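Long-range contacts in arfgap-like finger domain containing protein (Cryptosporidium parvum Iowa II, PDB 2OWA), which probably acts as a GTPase-activating protein for Arf-type small GTPases through the zinc-binding ArfGAP domain that makes up this part of the protein: residues F26-V30 / L89-D93; E35-F40 / G96-R101; L52-V56 / Y128-L132. All coordinates share one frame; numbering follows the deposited sequence.

How the interactions relate
All three contacts are buried within the zinc-binding ArfGAP domain, yet their chemistry differs. Interaction 1, between helices 20-32 and 86-94, is almost wholly apolar, with a carboxylate on its partly exposed border. Interaction 2, beside the zinc site, is the most polar: backbone carbonyls and, toward the surface, a Glu35 salt bridge tie the loop 35-40 to helix 97-107. Interaction 3 sets the turn between two strands against helix 123-135 through apolar contacts and bridging waters. Hydrogen bonds join the three: Val30 O takes Asn36 ND2, Arg91 reaches Leu52 O and Ser53 O, and Gly96 N reaches Ala55 O. Helices 86-94 and 97-107, consecutive in the chain, thus both border the turn 52-56.

Interaction 1: F26-V30 / L89-D93; sequences FFQIV and LVRMD
Phe26 faces Leu89 with its ring: Leu89 CB stands 4.0 Å from the ring centroid and only 8° off its normal, a CH-pi contact over the middle of the face. The phenyl group reaches this place because CG is anti to the backbone N (chi1 171°), which sends the ring toward helix 86-94. Packing is tightest at the ring's far end, where Phe26 CZ comes to 3.0 Å from Leu89 O, a carbonyl already engaged by Asp93 N within its own helix. Val30 CG2 lies over the other face, near the rim. Next to the Phe26 ring, Phe27 presses CE2 against Leu89 CD2 (3.6 Å) and turns the edge of its ring, at CE1, to Met92 CG (3.9 Å). Toward the partly exposed border, Asp93 meets the Phe26 edge mainly through its CB, 3.8 Å from CE1, while its carboxylate turns to a salt bridge with Arg33. The two short helical segments run almost parallel, 9° apart, with axes 11.0 Å from each other, a separation spanned by the Phe26 and Phe27 rings together with Leu89 and Met92. On the sheet side, Phe27 and Met92 rest on Leu50 of strand 49-51 and Phe57 of strand 56-58, so the helix pair packs against the small antiparallel sheet.

Interaction 2: E35-F40 / G96-R101; sequences ENRTCF and GNGRAR. With ZN (zinc ion), chain C.
Arg101 reaches from helix 97-107 past the CE1 corner of the Phe40 ring to the backbone of the loop 35-40. Its CB and CG skirt that corner, with CG 3.6 Å from Phe40 CE1, and CD then comes to 3.4 Å from Glu35 OE1. The chain is extended from CG to NE, which carries the guanidinium beyond the ring. NE donates to water 1 at 2.9 Å, and that water in turn donates to Phe40 O. NH1 divides itself between two acceptors of one residue: Glu35 OE1 at 2.6 Å, a salt bridge in which the carboxylate is approached from above its plane (52° out of it), and Glu35 O at 2.9 Å, met in the carbonyl plane on a lone pair. Both bonds are bent, to about 140° at the hydrogen. NH2 makes a weak bond to Thr38 O and lies against Thr38 CG2. Asn97 CB sits over the rim of one guanidinium face. At the helix start, Asn36 OD1 accepts Asn97 N at 2.7 Å in a nearly straight bond (169°), while the Asn97 amide oxygen is taken by Phe57 N. Ala100 CB packs on Phe40 CE1. Cys39, within the same loop, binds zinc through SG together with Cys42, Cys59 and Cys62. The direct and water-mediated arginine bonds to loop carbonyls are consistent with holding the chain that leads to Cys39, and the carboxylate of Glu35 probably offsets the arginine's charge.

Interaction 3: L52-V56 / Y128-L132; sequences LSFAV and YKQIL
Ser53 OG is gripped by two partners: the backbone N of Phe75 bonds to it, and water 2 lies 2.7 Å away. That water accepts a hydrogen bond from Lys129 NZ at 2.6 Å. Lys129 first runs its aliphatic part along the turn, with CG 3.2 Å from Ser53 O; bends at chi2 (-112°) and chi4 (85°) then bring the ammonium group round to the water. On the far flank a second water, water 3, lies 2.7 Å from Phe54 O and, unusually close, 2.5 Å from Tyr128 OH, in the plane of the tyrosine ring. Phe54 O lies in that plane too, beside Tyr128 CE2 (3.5 Å), so the edge of the ring, not its face, meets the turn. The Phe54 ring likewise offers an edge, its CD1 being 4.4 Å from Tyr128 CD2, and has Ser53 CB over one face. Leu132 CD1 packs on the methyl of Ala55, 3.7 Å from its CB, and against the Phe54 carbonyl. Ala55 has left-handed backbone angles and, with Val56, forms a G1 beta bulge at the entrance to strand 56-58. Arg91 of helix 86-94 donates NH2 to both Ser53 O and Lys129 O, stitching turn and helix together from a third element. The turn linking strands 49-51 and 56-58 is thus contacted by helix 123-135, helix 86-94 and helix 97-107, the last touching Val56 through Asn97 and Ala100.

Interaction 1: F26-V30 / L89-D93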
ATOM      1  N   PHE A  26      12.162  -8.557  -2.823  1.00 20.18           N
ATOM      2  CA  PHE A  26      11.781  -7.137  -2.565  1.00 19.09           C
ATOM      3  C   PHE A  26      10.846  -7.024  -1.331  1.00 18.82           C
ATOM      4  O   PHE A  26      11.116  -6.278  -0.402  1.00 18.59           O
ATOM      5  CB  PHE A  26      11.082  -6.539  -3.779  1.00 18.41           C
ATOM      6  CG  PHE A  26      10.484  -5.190  -3.523  1.00 19.34           C
ATOM      7  CD1 PHE A  26      11.281  -4.054  -3.546  1.00 21.73           C
ATOM      8  CD2 PHE A  26       9.130  -5.065  -3.178  1.00 17.21           C
ATOM      9  CE1 PHE A  26      10.721  -2.774  -3.299  1.00 21.81           C
ATOM     10  CE2 PHE A  26       8.573  -3.822  -2.923  1.00 20.48           C
ATOM     11  CZ  PHE A  26       9.364  -2.678  -2.965  1.00 19.07           C
ATOM     12  N   PHE A  27       9.723  -7.725  -1.353  1.00 19.28           N
ATOM     13  CA  PHE A  27       8.720  -7.564  -0.282  1.00 20.33           C
ATOM     14  C   PHE A  27       9.147  -8.090   1.094  1.00 21.29           C
ATOM     15  O   PHE A  27       8.707  -7.604   2.118  1.00 20.80           O
ATOM     16  CB  PHE A  27       7.393  -8.164  -0.697  1.00 19.94           C
ATOM     17  CG  PHE A  27       6.584  -7.265  -1.590  1.00 19.91           C
ATOM     18  CD1 PHE A  27       6.196  -5.995  -1.159  1.00 19.17           C
ATOM     19  CD2 PHE A  27       6.194  -7.685  -2.845  1.00 20.11           C
ATOM     20  CE1 PHE A  27       5.453  -5.186  -1.967  1.00 20.09           C
ATOM     21  CE2 PHE A  27       5.417  -6.858  -3.661  1.00 21.58           C
ATOM     22  CZ  PHE A  27       5.075  -5.614  -3.235  1.00 19.28           C
ATOM     23  N   GLN A  28      10.014  -9.088   1.114  1.00 24.08           N
ATOM     24  CA  GLN A  28      10.518  -9.602   2.377  1.00 25.66           C
ATOM     25  C   GLN A  28      11.240  -8.479   3.134  1.00 26.28           C
ATOM     26  O   GLN A  28      11.050  -8.296   4.340  1.00 27.69           O
ATOM     27  CB  GLN A  28      11.444 -10.775   2.109  1.00 25.98           C
ATOM     28  CG  GLN A  28      10.713 -12.084   1.919  1.00 27.89           C
ATOM     29  CD  GLN A  28      11.526 -13.099   1.101  1.00 28.57           C
ATOM     30  OE1 GLN A  28      12.761 -13.034   1.054  1.00 29.72           O
ATOM     31  NE2 GLN A  28      10.824 -14.013   0.430  1.00 29.51           N
ATOM     32  N   ILE A  29      12.018  -7.696   2.409  1.00 26.06           N
ATOM     33  CA  ILE A  29      12.682  -6.541   2.981  1.00 27.12           C
ATOM     34  C   ILE A  29      11.718  -5.435   3.326  1.00 26.17           C
ATOM     35  O   ILE A  29      11.706  -4.947   4.449  1.00 26.48           O
ATOM     36  CB  ILE A  29      13.734  -5.956   2.021  1.00 27.49           C
ATOM     37  CG1 ILE A  29      14.816  -6.988   1.716  1.00 28.45           C
ATOM     38  CG2 ILE A  29      14.316  -4.673   2.600  1.00 29.72           C
ATOM     39  CD1 ILE A  29      15.364  -7.643   2.933  1.00 31.16           C
ATOM     40  N   VAL A  30      10.904  -5.035   2.357  1.00 25.35           N
ATOM     41  CA  VAL A  30      10.067  -3.860   2.562  1.00 24.36           C
ATOM     42  C   VAL A  30       9.027  -4.120   3.682  1.00 23.75           C
ATOM     43  O   VAL A  30       8.742  -3.246   4.452  1.00 22.49           O
ATOM     44  CB  VAL A  30       9.486  -3.351   1.234  1.00 23.72           C
ATOM     45  CG1 VAL A  30       8.456  -2.277   1.476  1.00 24.05           C
ATOM     46  CG2 VAL A  30      10.640  -2.815   0.354  1.00 23.95           C
ATOM     47  N   LEU A  89       6.609  -1.913  -7.611  1.00 17.40           N
ATOM     48  CA  LEU A  89       7.561  -2.171  -6.550  1.00 18.18           C
ATOM     49  C   LEU A  89       8.182  -0.885  -6.069  1.00 18.16           C
ATOM     50  O   LEU A  89       8.251  -0.643  -4.849  1.00 18.99           O
ATOM     51  CB  LEU A  89       8.614  -3.208  -6.955  1.00 18.32           C
ATOM     52  CG  LEU A  89       8.112  -4.572  -7.443  1.00 19.64           C
ATOM     53  CD1 LEU A  89       9.345  -5.495  -7.511  1.00 19.83           C
ATOM     54  CD2 LEU A  89       7.041  -5.160  -6.435  1.00 19.29           C
ATOM     55  N   VAL A  90       8.584  -0.037  -7.005  1.00 19.41           N
ATOM     56  CA  VAL A  90       9.197   1.267  -6.661  1.00 18.59           C
ATOM     57  C   VAL A  90       8.219   2.062  -5.804  1.00 20.13           C
ATOM     58  O   VAL A  90       8.618   2.726  -4.833  1.00 21.09           O
ATOM     59  CB  VAL A  90       9.526   2.074  -7.919  1.00 19.31           C
ATOM     60  CG1 VAL A  90      10.051   3.512  -7.537  1.00 17.27           C
ATOM     61  CG2 VAL A  90      10.517   1.284  -8.822  1.00 16.09           C
ATOM     62  N   ARG A  91       6.938   2.006  -6.182  1.00 19.72           N
ATOM     63  CA  ARG A  91       5.880   2.736  -5.491  1.00 20.07           C
ATOM     64  C   ARG A  91       5.761   2.288  -4.043  1.00 18.98           C
ATOM     65  O   ARG A  91       5.701   3.121  -3.152  1.00 19.05           O
ATOM     66  CB  ARG A  91       4.510   2.612  -6.210  1.00 20.10           C
ATOM     67  CG  ARG A  91       3.381   3.335  -5.457  1.00 21.06           C
ATOM     68  CD  ARG A  91       2.051   3.196  -6.166  1.00 21.76           C
ATOM     69  NE  ARG A  91       1.029   4.126  -5.689  1.00 22.84           N
ATOM     70  CZ  ARG A  91       0.792   5.318  -6.240  1.00 24.67           C
ATOM     71  NH1 ARG A  91       1.506   5.729  -7.283  1.00 26.05           N
ATOM     72  NH2 ARG A  91      -0.177   6.095  -5.776  1.00 24.39           N
ATOM     73  N   MET A  92       5.762   0.974  -3.809  1.00 17.14           N
ATOM     74  CA  MET A  92       5.762   0.436  -2.474  1.00 16.32           C
ATOM     75  C   MET A  92       7.010   0.841  -1.670  1.00 16.57           C
ATOM     76  O   MET A  92       6.944   1.038  -0.467  1.00 15.85           O
ATOM     77  CB  MET A  92       5.630  -1.093  -2.536  1.00 16.89           C
ATOM     78  CG  MET A  92       4.241  -1.604  -2.965  1.00 17.16           C
ATOM     79  SD  MET A  92       2.791  -0.855  -2.206  1.00 21.40           S
ATOM     80  CE  MET A  92       2.999  -1.323  -0.502  1.00 22.68           C
ATOM     81  N   ASP A  93       8.128   0.981  -2.376  1.00 17.39           N
ATOM     82  CA  ASP A  93       9.417   1.274  -1.790  1.00 18.93           C
ATOM     83  C   ASP A  93       9.446   2.721  -1.298  1.00 19.01           C
ATOM     84  O   ASP A  93       9.909   2.981  -0.173  1.00 19.83           O
ATOM     85  CB  ASP A  93      10.526   1.034  -2.824  1.00 18.37           C
ATOM     86  CG  ASP A  93      11.930   0.980  -2.191  1.00 23.63           C
ATOM     87  OD1 ASP A  93      12.069   1.175  -0.956  1.00 24.65           O
ATOM     88  OD2 ASP A  93      12.907   0.752  -2.959  1.00 25.34           O
TER

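Interaction 2: E35-F40 / G96-R101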
ATOM      1  N   GLU A  35       7.592   0.257  10.482  1.00 25.78           N
ATOM      2  CA  GLU A  35       6.229   0.762  10.262  1.00 27.20           C
ATOM      3  C   GLU A  35       5.333  -0.169   9.430  1.00 26.17           C
ATOM      4  O   GLU A  35       4.132  -0.105   9.567  1.00 25.40           O
ATOM      5  CB  GLU A  35       6.233   2.173   9.651  1.00 27.99           C
ATOM      6  CG  GLU A  35       6.694   3.276  10.619  1.00 32.45           C
ATOM      7  CD  GLU A  35       5.770   3.469  11.822  1.00 37.16           C
ATOM      8  OE1 GLU A  35       4.559   3.744  11.609  1.00 39.09           O
ATOM      9  OE2 GLU A  35       6.277   3.344  12.975  1.00 38.85           O
ATOM     10  N   ASN A  36       5.920  -1.035   8.596  1.00 26.00           N
ATOM     11  CA  ASN A  36       5.141  -1.956   7.745  1.00 25.75           C
ATOM     12  C   ASN A  36       4.771  -3.282   8.421  1.00 26.56           C
ATOM     13  O   ASN A  36       4.209  -4.173   7.776  1.00 27.24           O
ATOM     14  CB  ASN A  36       5.861  -2.241   6.433  1.00 24.72           C
ATOM     15  CG  ASN A  36       5.939  -1.026   5.507  1.00 24.20           C
ATOM     16  OD1 ASN A  36       5.097  -0.119   5.559  1.00 24.21           O
ATOM     17  ND2 ASN A  36       6.926  -1.031   4.620  1.00 19.62           N
ATOM     18  N   ARG A  37       5.067  -3.392   9.712  1.00 26.76           N
ATOM     19  CA  ARG A  37       4.892  -4.655  10.459  1.00 27.30           C
ATOM     20  C   ARG A  37       3.579  -4.729  11.245  1.00 26.35           C
ATOM     21  O   ARG A  37       3.269  -5.700  11.924  1.00 26.54           O
ATOM     22  CB  ARG A  37       6.114  -4.900  11.342  1.00 27.95           C
ATOM     23  CG  ARG A  37       7.378  -5.085  10.508  1.00 27.99           C
ATOM     24  CD  ARG A  37       8.456  -5.717  11.304  1.00 35.33           C
ATOM     25  NE  ARG A  37       8.325  -7.180  11.397  1.00 38.51           N
ATOM     26  CZ  ARG A  37       9.163  -7.945  12.092  1.00 38.46           C
ATOM     27  NH1 ARG A  37      10.171  -7.377  12.749  1.00 38.40           N
ATOM     28  NH2 ARG A  37       8.990  -9.265  12.145  1.00 39.27           N
ATOM     29  N   THR A  38       2.779  -3.699  11.084  1.00 25.55           N
ATOM     30  CA  THR A  38       1.444  -3.690  11.614  1.00 25.33           C
ATOM     31  C   THR A  38       0.493  -3.175  10.499  1.00 23.72           C
ATOM     32  O   THR A  38       0.869  -2.316   9.730  1.00 21.75           O
ATOM     33  CB  THR A  38       1.441  -2.813  12.862  1.00 25.87           C
ATOM     34  OG1 THR A  38       0.122  -2.729  13.386  1.00 32.21           O
ATOM     35  CG2 THR A  38       1.928  -1.422  12.551  1.00 26.53           C
ATOM     36  N   CYS A  39      -0.711  -3.729  10.395  1.00 22.43           N
ATOM     37  CA  CYS A  39      -1.655  -3.328   9.326  1.00 20.95           C
ATOM     38  C   CYS A  39      -1.962  -1.832   9.418  1.00 20.94           C
ATOM     39  O   CYS A  39      -2.166  -1.306  10.512  1.00 21.21           O
ATOM     40  CB  CYS A  39      -2.938  -4.125   9.445  1.00 19.17           C
ATOM     41  SG  CYS A  39      -4.350  -3.538   8.527  1.00 20.82           S
ATOM     42  N   PHE A  40      -2.014  -1.160   8.275  1.00 19.33           N
ATOM     43  CA  PHE A  40      -2.286   0.283   8.251  1.00 19.61           C
ATOM     44  C   PHE A  40      -3.655   0.627   8.872  1.00 20.29           C
ATOM     45  O   PHE A  40      -3.808   1.690   9.485  1.00 20.32           O
ATOM     46  CB  PHE A  40      -2.206   0.842   6.812  1.00 18.34           C
ATOM     47  CG  PHE A  40      -2.249   2.351   6.746  1.00 17.65           C
ATOM     48  CD1 PHE A  40      -1.136   3.108   7.117  1.00 15.52           C
ATOM     49  CD2 PHE A  40      -3.384   3.006   6.303  1.00 16.97           C
ATOM     50  CE1 PHE A  40      -1.165   4.521   7.074  1.00 16.56           C
ATOM     51  CE2 PHE A  40      -3.412   4.440   6.249  1.00 16.05           C
ATOM     52  CZ  PHE A  40      -2.283   5.166   6.647  1.00 16.28           C
ATOM     53  N   GLY A  96       4.953   3.140   1.925  1.00 18.59           N
ATOM     54  CA  GLY A  96       5.050   2.452   3.211  1.00 17.43           C
ATOM     55  C   GLY A  96       4.048   2.996   4.203  1.00 17.63           C
ATOM     56  O   GLY A  96       3.510   4.106   4.033  1.00 17.03           O
ATOM     57  N   ASN A  97       3.774   2.210   5.243  1.00 18.09           N
ATOM     58  CA  ASN A  97       2.887   2.649   6.340  1.00 17.64           C
ATOM     59  C   ASN A  97       3.326   3.900   7.100  1.00 17.98           C
ATOM     60  O   ASN A  97       2.489   4.723   7.418  1.00 16.85           O
ATOM     61  CB  ASN A  97       2.609   1.505   7.317  1.00 17.20           C
ATOM     62  CG  ASN A  97       1.757   0.404   6.704  1.00 18.82           C
ATOM     63  OD1 ASN A  97       1.463   0.418   5.500  1.00 19.54           O
ATOM     64  ND2 ASN A  97       1.367  -0.587   7.538  1.00 19.39           N
ATOM     65  N   GLY A  98       4.631   4.057   7.380  1.00 17.48           N
ATOM     66  CA  GLY A  98       5.110   5.274   8.030  1.00 18.68           C
ATOM     67  C   GLY A  98       4.869   6.601   7.294  1.00 18.78           C
ATOM     68  O   GLY A  98       4.333   7.563   7.866  1.00 18.55           O
ATOM     69  N   ARG A  99       5.288   6.685   6.036  1.00 18.23           N
ATOM     70  CA  ARG A  99       4.990   7.877   5.240  1.00 18.36           C
ATOM     71  C   ARG A  99       3.476   8.232   5.165  1.00 18.14           C
ATOM     72  O   ARG A  99       3.106   9.419   5.268  1.00 17.07           O
ATOM     73  CB  ARG A  99       5.541   7.695   3.827  1.00 18.58           C
ATOM     74  CG  ARG A  99       5.492   8.964   3.014  1.00 18.71           C
ATOM     75  CD  ARG A  99       6.193   8.799   1.718  1.00 20.35           C
ATOM     76  NE  ARG A  99       6.493  10.100   1.115  1.00 20.40           N
ATOM     77  CZ  ARG A  99       7.157  10.254  -0.035  1.00 19.73           C
ATOM     78  NH1 ARG A  99       7.619   9.196  -0.699  1.00 13.61           N
ATOM     79  NH2 ARG A  99       7.375  11.479  -0.506  1.00 17.89           N
ATOM     80  N   ALA A 100       2.638   7.209   4.949  1.00 16.77           N
ATOM     81  CA  ALA A 100       1.175   7.364   4.888  1.00 18.16           C
ATOM     82  C   ALA A 100       0.556   7.816   6.240  1.00 19.29           C
ATOM     83  O   ALA A 100      -0.217   8.790   6.271  1.00 19.49           O
ATOM     84  CB  ALA A 100       0.489   6.074   4.362  1.00 16.35           C
ATOM     85  N   ARG A 101       0.933   7.143   7.335  1.00 20.00           N
ATOM     86  CA  ARG A 101       0.528   7.539   8.690  1.00 21.47           C
ATOM     87  C   ARG A 101       0.940   8.994   8.914  1.00 21.28           C
ATOM     88  O   ARG A 101       0.155   9.780   9.405  1.00 20.77           O
ATOM     89  CB  ARG A 101       1.190   6.664   9.777  1.00 21.70           C
ATOM     90  CG  ARG A 101       0.374   5.453  10.186  1.00 25.48           C
ATOM     91  CD  ARG A 101       1.269   4.420  10.903  1.00 28.10           C
ATOM     92  NE  ARG A 101       0.680   3.093  10.902  1.00 26.04           N
ATOM     93  CZ  ARG A 101       1.397   1.974  10.899  1.00 29.02           C
ATOM     94  NH1 ARG A 101       2.725   2.064  10.914  1.00 24.92           N
ATOM     95  NH2 ARG A 101       0.794   0.774  10.885  1.00 28.56           N
TER
HETATM   96 ZN    ZN C 201      -6.206  -4.859   9.327  1.00 24.29          ZN
HETATM   97  O   HOH W   1      -2.198   2.810  11.300  1.00 23.94           O

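Interaction 3: L52-V56 / Y128-L132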
ATOM      1  N   LEU A  52      -2.076  -0.674  -3.402  1.00 18.92           N
ATOM      2  CA  LEU A  52      -1.070   0.015  -4.186  1.00 19.42           C
ATOM      3  C   LEU A  52      -1.302   1.516  -4.173  1.00 19.06           C
ATOM      4  O   LEU A  52      -0.350   2.260  -4.108  1.00 20.22           O
ATOM      5  CB  LEU A  52      -1.009  -0.474  -5.633  1.00 20.04           C
ATOM      6  CG  LEU A  52      -0.053  -1.659  -5.806  1.00 23.44           C
ATOM      7  CD1 LEU A  52      -0.359  -2.372  -7.125  1.00 26.70           C
ATOM      8  CD2 LEU A  52       1.462  -1.239  -5.677  1.00 22.53           C
ATOM      9  N   SER A  53      -2.571   1.936  -4.172  1.00 19.18           N
ATOM     10  CA  SER A  53      -2.980   3.365  -4.233  1.00 19.25           C
ATOM     11  C   SER A  53      -2.259   4.247  -3.223  1.00 19.21           C
ATOM     12  O   SER A  53      -1.743   5.303  -3.560  1.00 19.43           O
ATOM     13  CB  SER A  53      -4.505   3.492  -3.996  1.00 18.05           C
ATOM     14  OG  SER A  53      -5.222   2.516  -4.757  1.00 20.16           O
ATOM     15  N   PHE A  54      -2.239   3.795  -1.973  1.00 19.61           N
ATOM     16  CA  PHE A  54      -1.610   4.539  -0.877  1.00 19.26           C
ATOM     17  C   PHE A  54      -0.261   3.953  -0.495  1.00 18.82           C
ATOM     18  O   PHE A  54       0.383   4.424   0.426  1.00 19.46           O
ATOM     19  CB  PHE A  54      -2.590   4.571   0.303  1.00 19.26           C
ATOM     20  CG  PHE A  54      -3.973   4.939  -0.122  1.00 18.96           C
ATOM     21  CD1 PHE A  54      -4.258   6.247  -0.558  1.00 21.52           C
ATOM     22  CD2 PHE A  54      -4.988   3.985  -0.133  1.00 17.90           C
ATOM     23  CE1 PHE A  54      -5.545   6.594  -0.987  1.00 18.22           C
ATOM     24  CE2 PHE A  54      -6.257   4.320  -0.551  1.00 18.57           C
ATOM     25  CZ  PHE A  54      -6.543   5.611  -0.966  1.00 19.65           C
ATOM     26  N   ALA A  55       0.167   2.921  -1.232  1.00 19.65           N
ATOM     27  CA  ALA A  55       1.349   2.137  -0.865  1.00 17.87           C
ATOM     28  C   ALA A  55       1.350   1.789   0.621  1.00 17.66           C
ATOM     29  O   ALA A  55       2.323   2.024   1.324  1.00 18.58           O
ATOM     30  CB  ALA A  55       2.640   2.877  -1.256  1.00 18.66           C
ATOM     31  N   VAL A  56       0.245   1.235   1.117  1.00 18.83           N
ATOM     32  CA  VAL A  56       0.197   0.772   2.496  1.00 17.08           C
ATOM     33  C   VAL A  56       0.055  -0.762   2.532  1.00 17.20           C
ATOM     34  O   VAL A  56      -0.535  -1.353   1.633  1.00 16.27           O
ATOM     35  CB  VAL A  56      -0.919   1.448   3.319  1.00 16.69           C
ATOM     36  CG1 VAL A  56      -0.613   2.999   3.498  1.00 15.38           C
ATOM     37  CG2 VAL A  56      -2.265   1.233   2.650  1.00 16.74           C
ATOM     38  N   TYR A 128      -2.838  12.351  -1.611  1.00 21.28           N
ATOM     39  CA  TYR A 128      -1.667  11.511  -1.252  1.00 21.32           C
ATOM     40  C   TYR A 128      -1.291  10.530  -2.374  1.00 21.88           C
ATOM     41  O   TYR A 128      -0.109  10.325  -2.635  1.00 22.09           O
ATOM     42  CB  TYR A 128      -1.887  10.801   0.087  1.00 19.94           C
ATOM     43  CG  TYR A 128      -0.704  10.003   0.553  1.00 20.12           C
ATOM     44  CD1 TYR A 128       0.451  10.648   1.046  1.00 18.92           C
ATOM     45  CD2 TYR A 128      -0.709   8.620   0.448  1.00 17.27           C
ATOM     46  CE1 TYR A 128       1.554   9.909   1.458  1.00 21.13           C
ATOM     47  CE2 TYR A 128       0.394   7.868   0.850  1.00 19.22           C
ATOM     48  CZ  TYR A 128       1.503   8.514   1.356  1.00 18.79           C
ATOM     49  OH  TYR A 128       2.572   7.773   1.735  1.00 19.51           O
ATOM     50  N   LYS A 129      -2.289   9.914  -3.009  1.00 22.44           N
ATOM     51  CA  LYS A 129      -2.092   9.018  -4.151  1.00 23.13           C
ATOM     52  C   LYS A 129      -1.305   9.748  -5.285  1.00 23.25           C
ATOM     53  O   LYS A 129      -0.381   9.183  -5.871  1.00 22.20           O
ATOM     54  CB  LYS A 129      -3.462   8.540  -4.653  1.00 23.51           C
ATOM     55  CG  LYS A 129      -3.537   7.214  -5.417  1.00 26.55           C
ATOM     56  CD  LYS A 129      -3.896   7.388  -6.900  1.00 30.32           C
ATOM     57  CE  LYS A 129      -4.430   6.064  -7.524  1.00 31.64           C
ATOM     58  NZ  LYS A 129      -5.934   5.789  -7.332  1.00 36.15           N
ATOM     59  N   GLN A 130      -1.666  11.010  -5.536  1.00 22.50           N
ATOM     60  CA  GLN A 130      -0.968  11.882  -6.484  1.00 23.62           C
ATOM     61  C   GLN A 130       0.432  12.282  -6.076  1.00 22.08           C
ATOM     62  O   GLN A 130       1.252  12.477  -6.943  1.00 22.02           O
ATOM     63  CB  GLN A 130      -1.779  13.159  -6.772  1.00 23.17           C
ATOM     64  CG  GLN A 130      -2.926  12.923  -7.735  1.00 25.48           C
ATOM     65  CD  GLN A 130      -3.629  14.221  -8.158  1.00 25.93           C
ATOM     66  OE1 GLN A 130      -4.822  14.226  -8.408  1.00 32.10           O
ATOM     67  NE2 GLN A 130      -2.882  15.325  -8.216  1.00 33.31           N
ATOM     68  N   ILE A 131       0.694  12.448  -4.781  1.00 22.27           N
ATOM     69  CA  ILE A 131       2.060  12.705  -4.268  1.00 22.40           C
ATOM     70  C   ILE A 131       2.963  11.520  -4.617  1.00 22.33           C
ATOM     71  O   ILE A 131       4.116  11.684  -5.061  1.00 21.96           O
ATOM     72  CB  ILE A 131       2.081  12.964  -2.714  1.00 22.96           C
ATOM     73  CG1 ILE A 131       1.353  14.281  -2.362  1.00 25.01           C
ATOM     74  CG2 ILE A 131       3.513  12.973  -2.150  1.00 22.79           C
ATOM     75  CD1 ILE A 131       0.980  14.394  -0.880  1.00 22.43           C
ATOM     76  N   LEU A 132       2.429  10.319  -4.430  1.00 21.34           N
ATOM     77  CA  LEU A 132       3.178   9.128  -4.764  1.00 21.49           C
ATOM     78  C   LEU A 132       3.391   8.982  -6.269  1.00 22.06           C
ATOM     79  O   LEU A 132       4.483   8.607  -6.675  1.00 21.26           O
ATOM     80  CB  LEU A 132       2.501   7.893  -4.199  1.00 21.59           C
ATOM     81  CG  LEU A 132       2.418   7.734  -2.669  1.00 22.31           C
ATOM     82  CD1 LEU A 132       1.819   6.331  -2.447  1.00 23.10           C
ATOM     83  CD2 LEU A 132       3.774   7.908  -1.901  1.00 21.92           C
TER
HETATM   84  O   HOH W   2      -6.254   3.257  -7.171  1.00 26.97           O
HETATM   85  O   HOH W   3       2.681   5.297   1.610  1.00 14.88           O